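Local structure of inactive glucansucrase (Lactobacillus reuteri, 5JBD) at residues N224-N229 and N332-P337; Q425-F430 and N470-Y475; V599-Y604 and S610-V615. The protein is an inactive glucansucrase of glycosyl hydrolase family 70, built around a TIM-type barrel. All blocks are in the same frame, centred on the assembly; numbering follows the deposited sequence.

Overall arrangement
The three contacts follow one another along the chain and do not touch. Contact 1 is partly buried, with Glu333 exposed, where the loop 224-229 faces the end of helix 326-333. Its chemistry is polar: an ammonium-amide bond and a water bridge. Contact 2 is buried and lies across the chain's centre from contact 1, about 40 Å away between centres. There helix 420-434 packs an indole ring on a turn. Contact 3 is also buried, but lies farther out, about 38 Å from the chain's centre. It alone joins backbone to backbone, through a single antiparallel bridge, with tyrosines and a valine packed beside it. No secondary-structure element is shared between contacts.

Contact 1 of 3, residues N224-N229 and N332-P337; sequences NNQAGN and NEKGNP
Lys334 NZ donates to Gln226 OE1 at 2.8 Å, and a second partner, Asp294, forms a salt bridge with the same ammonium group. The two side chains reach each other from opposite directions. The ammonium lies in the carbonyl plane of the Gln226 amide, on a lone pair, with a C=O...N angle of 131°. The Gln226 chain is extended, with CG anti to the backbone N (chi1 -173°), and this carries the amide across to the lysine. Its other end, NE2, bonds to Asp291 and to the same Asp294, so both ends of the amide are held and its rotation is fixed.

Gln226 sits in a type I beta turn from Asn225 to Gly228. Lys334 follows the end of helix 326-333, where Gly335, with positive phi, closes a Schellman motif. The contact therefore joins a loop of the family 70 fold to a helix C-terminus.

Asn224 and Glu333 meet through a water. The water donates to Asn224 OD1 at 2.6 Å and to Glu333 OE1 at 2.8 Å, while the two oxygens stay 4.2 Å apart. Asn224 ND2 bonds to Gly326 O and Asp233, which hold the amide that faces the water.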
loop_
_atom_site.group_PDB
_atom_site.type_symbol
_atom_site.label_atom_id
_atom_site.label_comp_id
_atom_site.label_asym_id
_atom_site.label_seq_id
_atom_site.Cartn_x
_atom_site.Cartn_y
_atom_site.Cartn_z
ATOM N N ASN A 224 -9.322 -12.626 12.938
ATOM C CA ASN A 224 -10.216 -13.497 13.711
ATOM C C ASN A 224 -11.657 -12.997 13.841
ATOM O O ASN A 224 -12.502 -13.734 14.340
ATOM C CB ASN A 224 -9.627 -13.814 15.088
ATOM C CG ASN A 224 -8.280 -14.525 14.984
ATOM O OD1 ASN A 224 -8.224 -15.685 14.571
ATOM N ND2 ASN A 224 -7.199 -13.816 15.290
ATOM N N ASN A 225 -11.969 -11.789 13.361
ATOM C CA ASN A 225 -13.368 -11.317 13.342
ATOM C C ASN A 225 -14.123 -11.632 12.037
ATOM O O ASN A 225 -15.184 -11.063 11.782
ATOM C CB ASN A 225 -13.449 -9.822 13.652
ATOM C CG ASN A 225 -14.818 -9.408 14.177
ATOM O OD1 ASN A 225 -15.442 -10.125 14.959
ATOM N ND2 ASN A 225 -15.311 -8.275 13.707
ATOM N N GLN A 226 -13.606 -12.569 11.245
ATOM C CA GLN A 226 -14.246 -12.978 9.982
ATOM C C GLN A 226 -15.731 -13.308 10.169
ATOM O O GLN A 226 -16.562 -12.900 9.348
ATOM C CB GLN A 226 -13.499 -14.177 9.384
ATOM C CG GLN A 226 -13.948 -14.620 7.994
ATOM C CD GLN A 226 -13.102 -15.763 7.458
ATOM O OE1 GLN A 226 -12.229 -16.274 8.154
ATOM N NE2 GLN A 226 -13.366 -16.179 6.225
ATOM N N ALA A 227 -16.063 -14.017 11.252
ATOM C CA ALA A 227 -17.448 -14.405 11.531
ATOM C C ALA A 227 -18.241 -13.372 12.356
ATOM O O ALA A 227 -19.376 -13.634 12.697
ATOM C CB ALA A 227 -17.486 -15.772 12.200
ATOM N N GLY A 228 -17.673 -12.201 12.641
ATOM C CA GLY A 228 -18.361 -11.160 13.402
ATOM C C GLY A 228 -18.555 -11.424 14.884
ATOM O O GLY A 228 -19.421 -10.818 15.504
ATOM N N ASN A 229 -17.775 -12.337 15.468
ATOM C CA ASN A 229 -17.932 -12.668 16.889
ATOM C C ASN A 229 -16.605 -12.785 17.662
ATOM O O ASN A 229 -16.537 -13.454 18.682
ATOM C CB ASN A 229 -18.766 -13.956 17.032
ATOM C CG ASN A 229 -18.027 -15.198 16.559
ATOM O OD1 ASN A 229 -16.952 -15.123 15.959
ATOM N ND2 ASN A 229 -18.603 -16.354 16.837
ATOM N N ASN A 332 -3.111 -20.647 11.424
ATOM C CA ASN A 332 -2.969 -22.012 11.966
ATOM C C ASN A 332 -4.292 -22.785 11.979
ATOM O O ASN A 332 -4.346 -23.933 11.540
ATOM C CB ASN A 332 -2.347 -21.988 13.371
ATOM C CG ASN A 332 -0.881 -21.608 13.358
ATOM O OD1 ASN A 332 -0.145 -21.916 12.419
ATOM N ND2 ASN A 332 -0.436 -20.978 14.428
ATOM N N GLU A 333 -5.361 -22.131 12.428
ATOM C CA GLU A 333 -6.710 -22.720 12.408
ATOM C C GLU A 333 -7.175 -23.100 10.991
ATOM O O GLU A 333 -7.918 -24.054 10.821
ATOM C CB GLU A 333 -7.738 -21.757 13.036
ATOM C CG GLU A 333 -7.590 -21.587 14.546
ATOM C CD GLU A 333 -8.497 -20.509 15.139
ATOM O OE1 GLU A 333 -9.217 -19.805 14.388
ATOM O OE2 GLU A 333 -8.491 -20.355 16.371
ATOM N N LYS A 334 -6.730 -22.336 9.992
ATOM C CA LYS A 334 -7.073 -22.563 8.603
ATOM C C LYS A 334 -6.134 -23.532 7.880
ATOM O O LYS A 334 -6.287 -23.759 6.687
ATOM C CB LYS A 334 -7.103 -21.213 7.856
ATOM C CG LYS A 334 -8.198 -20.286 8.341
ATOM C CD LYS A 334 -8.085 -18.904 7.697
ATOM C CE LYS A 334 -9.213 -17.991 8.136
ATOM N NZ LYS A 334 -10.561 -18.429 7.663
ATOM N N GLY A 335 -5.166 -24.103 8.586
ATOM C CA GLY A 335 -4.193 -24.965 7.930
ATOM C C GLY A 335 -3.162 -24.234 7.088
ATOM O O GLY A 335 -2.539 -24.848 6.218
ATOM N N ASN A 336 -2.965 -22.946 7.364
ATOM C CA ASN A 336 -1.866 -22.150 6.817
ATOM C C ASN A 336 -1.858 -22.066 5.282
ATOM O O ASN A 336 -0.910 -22.495 4.635
ATOM C CB ASN A 336 -0.527 -22.666 7.365
ATOM C CG ASN A 336 -0.515 -22.739 8.879
ATOM O OD1 ASN A 336 -0.645 -23.819 9.447
ATOM N ND2 ASN A 336 -0.430 -21.584 9.540
ATOM N N PRO A 337 -2.927 -21.512 4.689
ATOM C CA PRO A 337 -2.968 -21.311 3.237
ATOM C C PRO A 337 -1.965 -20.259 2.705
ATOM O O PRO A 337 -1.582 -20.314 1.526
ATOM C CB PRO A 337 -4.407 -20.884 2.994
ATOM C CG PRO A 337 -4.813 -20.221 4.258
ATOM C CD PRO A 337 -4.143 -21.014 5.346
HETATM O O HOH W 1 -10.348 -17.260 14.594
#

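Contact 2 of 3, residues Q425-F430 and N470-Y475; sequences QAWQEF and NETAQY
Trp427 and Thr472 bring the two backbones closest, with their CA atoms 8.0 Å apart. Residues 425-430 are helical throughout, within helix 420-434. Residues 470-475 have no regular structure, but Asn470 to Ala473 form a type I beta turn. The turn presents Glu471 and Thr472 to the indole.

Thr472 CG2 sits over one face of Trp427, 3.5 Å from the centroid of the five-membered ring and 11° off its normal. This is a CH-pi contact. OG1 lies between the backbone N and the carbonyl carbon (chi1 63°), which leaves CG2 anti to the carbonyl carbon and over the ring. OG1 bonds to Tyr431 OH, from the same helix as Trp427.

Glu471 meets the far end of the indole. Its CD lies 3.4 Å from Trp427 CH2. The carboxylate plane is turned 47° from the ring. The carboxylate is buried but satisfied: OE1 forms a salt bridge with Arg395, and OE2 bonds to Tyr464 and Ser657. These partners probably stabilise its charged form.

Phe659 meets Trp427 edge-to-face, and Ile399 of helix 392-406 also touches it. In the TIM-type barrel, the 470-473 turn lies in the loop that leaves the C-terminal end of parallel strand 460-464 by way of helix 465-468, and helix 420-434 packs over it through Trp427.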
loop_
_atom_site.group_PDB
_atom_site.type_symbol
_atom_site.label_atom_id
_atom_site.label_comp_id
_atom_site.label_asym_id
_atom_site.label_seq_id
_atom_site.Cartn_x
_atom_site.Cartn_y
_atom_site.Cartn_z
ATOM N N GLN A 425 15.334 16.228 -0.175
ATOM C CA GLN A 425 16.146 16.721 0.920
ATOM C C GLN A 425 16.338 15.605 1.954
ATOM O O GLN A 425 17.445 15.368 2.410
ATOM C CB GLN A 425 15.476 17.936 1.581
ATOM C CG GLN A 425 16.246 18.522 2.763
ATOM C CD GLN A 425 15.459 19.573 3.533
ATOM O OE1 GLN A 425 14.560 20.220 2.992
ATOM N NE2 GLN A 425 15.790 19.739 4.806
ATOM N N ALA A 426 15.242 14.951 2.326
ATOM C CA ALA A 426 15.307 13.823 3.274
ATOM C C ALA A 426 16.263 12.722 2.792
ATOM O O ALA A 426 17.041 12.197 3.579
ATOM C CB ALA A 426 13.914 13.274 3.524
ATOM N N TRP A 427 16.214 12.379 1.507
ATOM C CA TRP A 427 17.134 11.355 0.955
ATOM C C TRP A 427 18.600 11.744 0.965
ATOM O O TRP A 427 19.457 10.920 1.284
ATOM C CB TRP A 427 16.697 10.889 -0.445
ATOM C CG TRP A 427 15.726 9.772 -0.303
ATOM C CD1 TRP A 427 14.371 9.830 -0.426
ATOM C CD2 TRP A 427 16.044 8.432 0.088
ATOM N NE1 TRP A 427 13.823 8.581 -0.172
ATOM C CE2 TRP A 427 14.830 7.708 0.144
ATOM C CE3 TRP A 427 17.249 7.764 0.376
ATOM C CZ2 TRP A 427 14.780 6.352 0.494
ATOM C CZ3 TRP A 427 17.200 6.413 0.715
ATOM C CH2 TRP A 427 15.967 5.724 0.774
ATOM N N GLN A 428 18.900 13.003 0.643
ATOM C CA GLN A 428 20.274 13.488 0.772
ATOM C C GLN A 428 20.729 13.332 2.232
ATOM O O GLN A 428 21.821 12.833 2.483
ATOM C CB GLN A 428 20.399 14.943 0.324
ATOM C CG GLN A 428 21.833 15.381 0.096
ATOM C CD GLN A 428 21.924 16.767 -0.517
ATOM O OE1 GLN A 428 21.602 17.770 0.127
ATOM N NE2 GLN A 428 22.367 16.833 -1.769
ATOM N N GLU A 429 19.871 13.733 3.175
ATOM C CA GLU A 429 20.169 13.608 4.614
ATOM C C GLU A 429 20.334 12.152 5.035
ATOM O O GLU A 429 21.266 11.828 5.767
ATOM C CB GLU A 429 19.078 14.293 5.449
ATOM C CG GLU A 429 19.120 15.815 5.331
ATOM C CD GLU A 429 17.863 16.501 5.834
ATOM O OE1 GLU A 429 16.853 15.813 6.108
ATOM O OE2 GLU A 429 17.872 17.746 5.943
ATOM N N PHE A 430 19.440 11.289 4.544
ATOM C CA PHE A 430 19.508 9.860 4.828
ATOM C C PHE A 430 20.814 9.212 4.354
ATOM O O PHE A 430 21.483 8.549 5.141
ATOM C CB PHE A 430 18.307 9.106 4.237
ATOM C CG PHE A 430 18.360 7.621 4.486
ATOM C CD1 PHE A 430 17.828 7.084 5.653
ATOM C CD2 PHE A 430 18.987 6.772 3.583
ATOM C CE1 PHE A 430 17.890 5.722 5.893
ATOM C CE2 PHE A 430 19.053 5.403 3.822
ATOM C CZ PHE A 430 18.509 4.880 4.982
ATOM N N ASN A 470 21.310 1.572 -3.614
ATOM C CA ASN A 470 20.815 2.924 -3.334
ATOM C C ASN A 470 19.523 3.123 -4.104
ATOM O O ASN A 470 19.517 3.217 -5.331
ATOM C CB ASN A 470 21.849 3.987 -3.707
ATOM C CG ASN A 470 23.077 3.951 -2.815
ATOM O OD1 ASN A 470 23.052 3.404 -1.708
ATOM N ND2 ASN A 470 24.166 4.562 -3.289
ATOM N N GLU A 471 18.416 3.158 -3.368
ATOM C CA GLU A 471 17.097 2.901 -3.945
ATOM C C GLU A 471 16.484 4.072 -4.716
ATOM O O GLU A 471 15.508 3.859 -5.432
ATOM C CB GLU A 471 16.138 2.391 -2.863
ATOM C CG GLU A 471 15.715 3.414 -1.812
ATOM C CD GLU A 471 15.243 2.721 -0.528
ATOM O OE1 GLU A 471 16.097 2.297 0.264
ATOM O OE2 GLU A 471 14.024 2.581 -0.330
ATOM N N THR A 472 17.040 5.285 -4.571
ATOM C CA THR A 472 16.600 6.440 -5.383
ATOM C C THR A 472 17.376 6.608 -6.692
ATOM O O THR A 472 16.966 7.415 -7.521
ATOM C CB THR A 472 16.684 7.768 -4.611
ATOM O OG1 THR A 472 18.044 8.033 -4.281
ATOM C CG2 THR A 472 15.851 7.710 -3.334
ATOM N N ALA A 473 18.480 5.878 -6.891
ATOM C CA ALA A 473 19.182 5.917 -8.171
ATOM C C ALA A 473 18.440 5.047 -9.188
ATOM O O ALA A 473 17.461 4.373 -8.857
ATOM C CB ALA A 473 20.625 5.454 -8.020
ATOM N N GLN A 474 18.897 5.075 -10.436
ATOM C CA GLN A 474 18.358 4.173 -11.452
ATOM C C GLN A 474 18.551 2.707 -11.016
ATOM O O GLN A 474 19.456 2.383 -10.224
ATOM C CB GLN A 474 18.990 4.450 -12.822
ATOM C CG GLN A 474 18.541 5.767 -13.439
ATOM C CD GLN A 474 17.079 5.772 -13.816
ATOM O OE1 GLN A 474 16.626 4.928 -14.585
ATOM N NE2 GLN A 474 16.330 6.738 -13.295
ATOM N N TYR A 475 17.662 1.840 -11.489
ATOM C CA TYR A 475 17.499 0.513 -10.886
ATOM C C TYR A 475 18.774 -0.323 -10.922
ATOM O O TYR A 475 19.323 -0.594 -11.991
ATOM C CB TYR A 475 16.328 -0.255 -11.536
ATOM C CG TYR A 475 15.875 -1.455 -10.717
ATOM C CD1 TYR A 475 15.069 -1.291 -9.581
ATOM C CD2 TYR A 475 16.264 -2.736 -11.060
ATOM C CE1 TYR A 475 14.655 -2.381 -8.824
ATOM C CE2 TYR A 475 15.865 -3.841 -10.312
ATOM C CZ TYR A 475 15.068 -3.671 -9.190
ATOM O OH TYR A 475 14.683 -4.794 -8.465
#

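Contact 3 of 3, residues V599-Y604 and S610-V615; sequences VTVKGY and SGYLGV
Two backbone hydrogen bonds join Tyr604 and Gly611 as an antiparallel hydrogen-bonded pair. Tyr604 N donates to Gly611 O at 2.8 Å, and Gly611 N donates to Tyr604 O at 2.9 Å. The second is straighter, with an N-H...O angle of 169° against 151°. Two CA-H...O contacts flank them, from Gly603 CA to Gly611 O and from Ser610 CA to Tyr604 O.

The apolar contacts centre on Tyr612. Val601 CG1 lies over one face of its ring in a CH-pi contact, 3.9 Å from the centroid. Tyr604 lies alongside, pointing the same way, and its CE1 meets Tyr612 CD1 at the ring edge, 3.9 Å away. With CG anti to the backbone N (chi1 -177°), the Tyr612 ring reaches along strand 599-601.

Within 599-604, Lys602 NZ lies above one face of the Tyr604 ring, toward its rim, and bonds to Gly603 O; Glu573 is its salt-bridge partner.

Strand 596-605 pairs with 550-555, while 612-618 belongs to the sheet with 537-542 and 564-571. The bridge thus joins two antiparallel sheets, with Tyr612 and Val601 packed between them. The axes of strands 599-601 and 612-615 come no closer than 9.2 Å, so side-chain packing replaces backbone bonding between these segments. Lys602 O, 3.4 Å from Tyr612 CD1, is buried without a polar partner, a probable energetic cost.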
loop_
_atom_site.group_PDB
_atom_site.type_symbol
_atom_site.label_atom_id
_atom_site.label_comp_id
_atom_site.label_asym_id
_atom_site.label_seq_id
_atom_site.Cartn_x
_atom_site.Cartn_y
_atom_site.Cartn_z
ATOM N N VAL A 599 36.404 -18.015 20.985
ATOM C CA VAL A 599 36.466 -16.815 20.154
ATOM C C VAL A 599 36.746 -15.599 21.036
ATOM O O VAL A 599 36.245 -15.521 22.161
ATOM C CB VAL A 599 35.119 -16.611 19.383
ATOM C CG1 VAL A 599 35.180 -15.381 18.489
ATOM C CG2 VAL A 599 34.776 -17.841 18.540
ATOM N N THR A 600 37.511 -14.647 20.504
ATOM C CA THR A 600 37.740 -13.357 21.160
ATOM C C THR A 600 36.864 -12.245 20.587
ATOM O O THR A 600 36.806 -12.062 19.369
ATOM C CB THR A 600 39.221 -12.932 21.046
ATOM O OG1 THR A 600 40.040 -13.976 21.552
ATOM C CG2 THR A 600 39.502 -11.657 21.834
ATOM N N VAL A 601 36.220 -11.482 21.478
ATOM C CA VAL A 601 35.246 -10.459 21.102
ATOM C C VAL A 601 35.412 -9.204 21.942
ATOM O O VAL A 601 35.951 -9.266 23.041
ATOM C CB VAL A 601 33.798 -10.985 21.272
ATOM C CG1 VAL A 601 33.568 -12.222 20.394
ATOM C CG2 VAL A 601 33.470 -11.305 22.728
ATOM N N LYS A 602 34.901 -8.088 21.434
ATOM C CA LYS A 602 34.813 -6.821 22.175
ATOM C C LYS A 602 33.821 -5.882 21.511
ATOM O O LYS A 602 33.377 -6.136 20.388
ATOM C CB LYS A 602 36.176 -6.141 22.251
ATOM C CG LYS A 602 36.663 -5.549 20.934
ATOM C CD LYS A 602 38.103 -5.051 21.039
ATOM C CE LYS A 602 38.163 -3.573 21.381
ATOM N NZ LYS A 602 37.649 -2.697 20.280
ATOM N N GLY A 603 33.476 -4.797 22.197
ATOM C CA GLY A 603 32.621 -3.762 21.633
ATOM C C GLY A 603 33.339 -2.879 20.608
ATOM O O GLY A 603 34.502 -2.504 20.814
ATOM N N TYR A 604 32.641 -2.555 19.517
ATOM C CA TYR A 604 33.121 -1.631 18.491
ATOM C C TYR A 604 32.063 -0.592 18.185
ATOM O O TYR A 604 30.865 -0.780 18.453
ATOM C CB TYR A 604 33.426 -2.369 17.195
ATOM C CG TYR A 604 34.589 -3.310 17.256
ATOM C CD1 TYR A 604 34.419 -4.632 17.637
ATOM C CD2 TYR A 604 35.860 -2.894 16.891
ATOM C CE1 TYR A 604 35.483 -5.518 17.663
ATOM C CE2 TYR A 604 36.941 -3.773 16.914
ATOM C CZ TYR A 604 36.746 -5.081 17.303
ATOM O OH TYR A 604 37.800 -5.967 17.337
ATOM N N SER A 610 27.711 -1.484 15.897
ATOM C CA SER A 610 27.643 -0.817 17.189
ATOM C C SER A 610 27.391 -1.896 18.240
ATOM O O SER A 610 26.232 -2.211 18.569
ATOM C CB SER A 610 26.527 0.213 17.178
ATOM O OG SER A 610 26.498 0.947 18.387
ATOM N N GLY A 611 28.483 -2.449 18.747
ATOM C CA GLY A 611 28.476 -3.700 19.507
ATOM C C GLY A 611 29.480 -4.667 18.892
ATOM O O GLY A 611 30.664 -4.337 18.781
ATOM N N TYR A 612 29.009 -5.832 18.455
ATOM C CA TYR A 612 29.886 -6.818 17.814
ATOM C C TYR A 612 29.132 -7.652 16.801
ATOM O O TYR A 612 27.949 -7.956 17.006
ATOM C CB TYR A 612 30.513 -7.743 18.860
ATOM C CG TYR A 612 31.496 -8.759 18.268
ATOM C CD1 TYR A 612 32.782 -8.376 17.876
ATOM C CD2 TYR A 612 31.118 -10.098 18.062
ATOM C CE1 TYR A 612 33.668 -9.289 17.313
ATOM C CE2 TYR A 612 31.996 -11.016 17.503
ATOM C CZ TYR A 612 33.272 -10.612 17.138
ATOM O OH TYR A 612 34.147 -11.533 16.590
ATOM N N LEU A 613 29.834 -8.058 15.734
ATOM C CA LEU A 613 29.332 -9.049 14.772
ATOM C C LEU A 613 30.435 -10.032 14.410
ATOM O O LEU A 613 31.544 -9.623 14.036
ATOM C CB LEU A 613 28.788 -8.380 13.487
ATOM C CG LEU A 613 28.279 -9.341 12.388
ATOM C CD1 LEU A 613 27.159 -10.256 12.902
ATOM C CD2 LEU A 613 27.830 -8.572 11.155
ATOM N N GLY A 614 30.131 -11.327 14.518
ATOM C CA GLY A 614 31.021 -12.379 14.028
ATOM C C GLY A 614 30.227 -13.529 13.430
ATOM O O GLY A 614 29.185 -13.891 13.966
ATOM N N VAL A 615 30.723 -14.122 12.346
ATOM C CA VAL A 615 30.079 -15.287 11.735
ATOM C C VAL A 615 31.103 -16.357 11.346
ATOM O O VAL A 615 32.115 -16.043 10.670
ATOM C CB VAL A 615 29.247 -14.875 10.501
ATOM C CG1 VAL A 615 28.475 -16.085 9.957
ATOM C CG2 VAL A 615 28.303 -13.743 10.865
#